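Local coordinates for magnesium and cobalt efflux protein (PDB 3JTF) that probably takes part in magnesium and cobalt ion transport, and binds AMP through the paired CBS domains that make up this fragment, at residues Asp18-Ser23 against Phe41-Glu45. Residues are numbered along the deposited sequence.
With AMP (adenosine monophosphate), chain F.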
loop_
_atom_site.group_PDB
_atom_site.type_symbol
_atom_site.label_atom_id
_atom_site.label_comp_id
_atom_site.label_asym_id
_atom_site.label_seq_id
_atom_site.Cartn_x
_atom_site.Cartn_y
_atom_site.Cartn_z
ATOM N N ASP B 18 5.246 13.374 -2.777
ATOM C CA ASP B 18 5.116 13.624 -1.366
ATOM C C ASP B 18 6.371 13.057 -0.716
ATOM O O ASP B 18 6.592 11.821 -0.712
ATOM C CB ASP B 18 3.862 12.951 -0.778
ATOM C CG ASP B 18 2.578 13.598 -1.248
ATOM O OD1 ASP B 18 2.536 14.836 -1.315
ATOM O OD2 ASP B 18 1.604 12.883 -1.575
ATOM N N LEU B 19 7.180 13.960 -0.175
ATOM C CA LEU B 19 8.486 13.628 0.398
ATOM C C LEU B 19 8.494 13.929 1.844
ATOM O O LEU B 19 7.713 14.755 2.284
ATOM C CB LEU B 19 9.554 14.541 -0.183
ATOM C CG LEU B 19 9.719 14.567 -1.693
ATOM C CD1 LEU B 19 10.839 15.506 -2.123
ATOM C CD2 LEU B 19 10.019 13.197 -2.132
ATOM N N LEU B 20 9.421 13.328 2.581
ATOM C CA LEU B 20 9.607 13.652 3.991
ATOM C C LEU B 20 11.033 14.163 4.231
ATOM O O LEU B 20 11.992 13.589 3.737
ATOM C CB LEU B 20 9.369 12.396 4.842
ATOM C CG LEU B 20 7.931 11.827 4.864
ATOM C CD1 LEU B 20 7.822 10.567 5.733
ATOM C CD2 LEU B 20 6.937 12.893 5.346
ATOM N N ASP B 21 11.156 15.219 5.030
ATOM C CA ASP B 21 12.438 15.780 5.415
ATOM C C ASP B 21 12.830 15.125 6.742
ATOM O O ASP B 21 12.158 15.345 7.765
ATOM C CB ASP B 21 12.275 17.269 5.595
ATOM C CG ASP B 21 13.504 17.961 6.151
ATOM O OD1 ASP B 21 14.508 17.345 6.535
ATOM O OD2 ASP B 21 13.408 19.188 6.214
ATOM N N ILE B 22 13.941 14.409 6.727
ATOM C CA ILE B 22 14.382 13.628 7.869
ATOM C C ILE B 22 14.654 14.542 9.102
ATOM O O ILE B 22 14.633 14.057 10.212
ATOM C CB ILE B 22 15.630 12.773 7.546
ATOM C CG1 ILE B 22 15.937 11.713 8.633
ATOM C CG2 ILE B 22 16.889 13.661 7.401
ATOM C CD1 ILE B 22 14.885 10.719 8.840
ATOM N N SER B 23 14.880 15.843 8.907
ATOM C CA SER B 23 15.197 16.747 10.017
ATOM C C SER B 23 13.970 17.227 10.789
ATOM O O SER B 23 14.119 17.858 11.826
ATOM C CB SER B 23 15.944 17.982 9.511
ATOM O OG SER B 23 17.137 17.594 8.810
ATOM N N PHE B 41 7.156 6.967 1.360
ATOM C CA PHE B 41 7.647 8.329 1.133
ATOM C C PHE B 41 9.125 8.300 0.884
ATOM O O PHE B 41 9.879 7.784 1.713
ATOM C CB PHE B 41 7.336 9.207 2.338
ATOM C CG PHE B 41 5.887 9.240 2.675
ATOM C CD1 PHE B 41 5.325 8.236 3.462
ATOM C CD2 PHE B 41 5.074 10.230 2.159
ATOM C CE1 PHE B 41 3.990 8.219 3.733
ATOM C CE2 PHE B 41 3.735 10.255 2.439
ATOM C CZ PHE B 41 3.167 9.233 3.225
ATOM N N PRO B 42 9.560 8.832 -0.263
ATOM C CA PRO B 42 10.972 9.185 -0.328
ATOM C C PRO B 42 11.347 10.194 0.750
ATOM O O PRO B 42 10.572 11.082 1.047
ATOM C CB PRO B 42 11.144 9.795 -1.725
ATOM C CG PRO B 42 9.893 9.417 -2.482
ATOM C CD PRO B 42 8.823 9.351 -1.420
ATOM N N VAL B 43 12.529 10.005 1.317
ATOM C CA VAL B 43 13.048 10.817 2.398
ATOM C C VAL B 43 14.264 11.574 1.948
ATOM O O VAL B 43 15.132 11.017 1.250
ATOM C CB VAL B 43 13.388 9.924 3.619
ATOM C CG1 VAL B 43 13.997 10.773 4.756
ATOM C CG2 VAL B 43 12.099 9.194 4.101
ATOM N N TYR B 44 14.308 12.871 2.263
ATOM C CA TYR B 44 15.481 13.662 1.944
ATOM C C TYR B 44 16.110 14.312 3.163
ATOM O O TYR B 44 15.551 14.337 4.232
ATOM C CB TYR B 44 15.171 14.718 0.876
ATOM C CG TYR B 44 14.338 15.877 1.364
ATOM C CD1 TYR B 44 14.935 17.011 1.897
ATOM C CD2 TYR B 44 12.943 15.833 1.284
ATOM C CE1 TYR B 44 14.157 18.107 2.341
ATOM C CE2 TYR B 44 12.159 16.909 1.689
ATOM C CZ TYR B 44 12.759 18.036 2.216
ATOM O OH TYR B 44 11.971 19.096 2.639
ATOM N N GLU B 45 17.297 14.856 2.950
ATOM C CA GLU B 45 17.988 15.636 3.968
ATOM C C GLU B 45 18.677 16.793 3.309
ATOM O O GLU B 45 19.373 16.629 2.286
ATOM C CB GLU B 45 18.963 14.765 4.773
ATOM C CG GLU B 45 19.530 15.458 6.049
ATOM C CD GLU B 45 20.227 14.459 6.969
ATOM O OE1 GLU B 45 20.413 13.296 6.539
ATOM O OE2 GLU B 45 20.578 14.822 8.112
HETATM P P AMP F . -0.219 4.428 -2.704
HETATM O O1P AMP F . 1.071 4.102 -2.032
HETATM O O2P AMP F . -1.245 3.344 -2.681
HETATM O O3P AMP F . -0.766 5.749 -2.278
HETATM O "O5'" AMP F . 0.065 4.679 -4.252
HETATM C "C5'" AMP F . -1.015 5.136 -5.079
HETATM C "C4'" AMP F . -0.414 5.972 -6.167
HETATM O "O4'" AMP F . 0.056 7.264 -5.728
HETATM C "C3'" AMP F . 0.839 5.267 -6.697
HETATM O "O3'" AMP F . 0.506 4.192 -7.582
HETATM C "C2'" AMP F . 1.497 6.423 -7.359
HETATM O "O2'" AMP F . 0.589 6.720 -8.488
HETATM C "C1'" AMP F . 1.374 7.485 -6.256
HETATM N N9 AMP F . 2.307 7.562 -5.075
HETATM C C8 AMP F . 2.689 6.624 -4.158
HETATM N N7 AMP F . 3.515 7.162 -3.213
HETATM C C5 AMP F . 3.639 8.478 -3.508
HETATM C C6 AMP F . 4.323 9.642 -2.925
HETATM N N6 AMP F . 5.088 9.500 -1.837
HETATM N N1 AMP F . 4.219 10.832 -3.556
HETATM C C2 AMP F . 3.458 11.001 -4.639
HETATM N N3 AMP F . 2.766 9.998 -5.206
HETATM C C4 AMP F . 2.843 8.731 -4.701
HETATM O O HOH W 1 11.153 20.580 5.595
HETATM O O HOH W 2 19.127 16.268 9.651
#
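Three backbone hydrogen bonds define the pairing of D18-S23 with F41-E45: L20 N to P42 O (3.0 Å, 160° at the hydrogen), Y44 N to L20 O (2.8 Å, 163°) and I22 N to Y44 O (3.0 Å, 178°). L20 thus bonds on both sides of V43, and I22 returns to Y44, the alternation expected of parallel strands; the CA atoms of L20 and V43 lie 4.7 Å apart. Two CA-H...O contacts supplement them, L19 CA to P42 O at 3.4 Å and V43 CA to L20 O at 3.3 Å.

The connection runs through helix 26-35, making a beta-alpha-beta unit of the first CBS domain, with 20-21 as an outer strand of its sheet and 40-44 flanked on its other side by 51-56. L20 and V43 share one face: L20 CG meets F41 CB at 3.7 Å, I22 CB meets V43 CG1 at 3.8 Å, and helix 26-35 covers L20 and F41 through I33. On the opposite face Y44 lies under D21, whose CA sits 4.0 Å from the ring centroid and 14° off its normal, a CH-pi contact; L19 CB reaches the ring edge at Y44 CD2 (3.9 Å).

Polar groups mark both ends. D18 reads the adenine edge of AMP with its backbone, N to AMP N1 (2.9 Å) and O from AMP N6 (3.0 Å), while H38 and T116 also bind the nucleotide. At the far end D21 OD1 accepts from S23 N (2.8 Å), an Asx turn, and a water links S23 OG (2.5 Å) to E45 OE2 (2.6 Å); E45 OE1 is salt-bridged to R72.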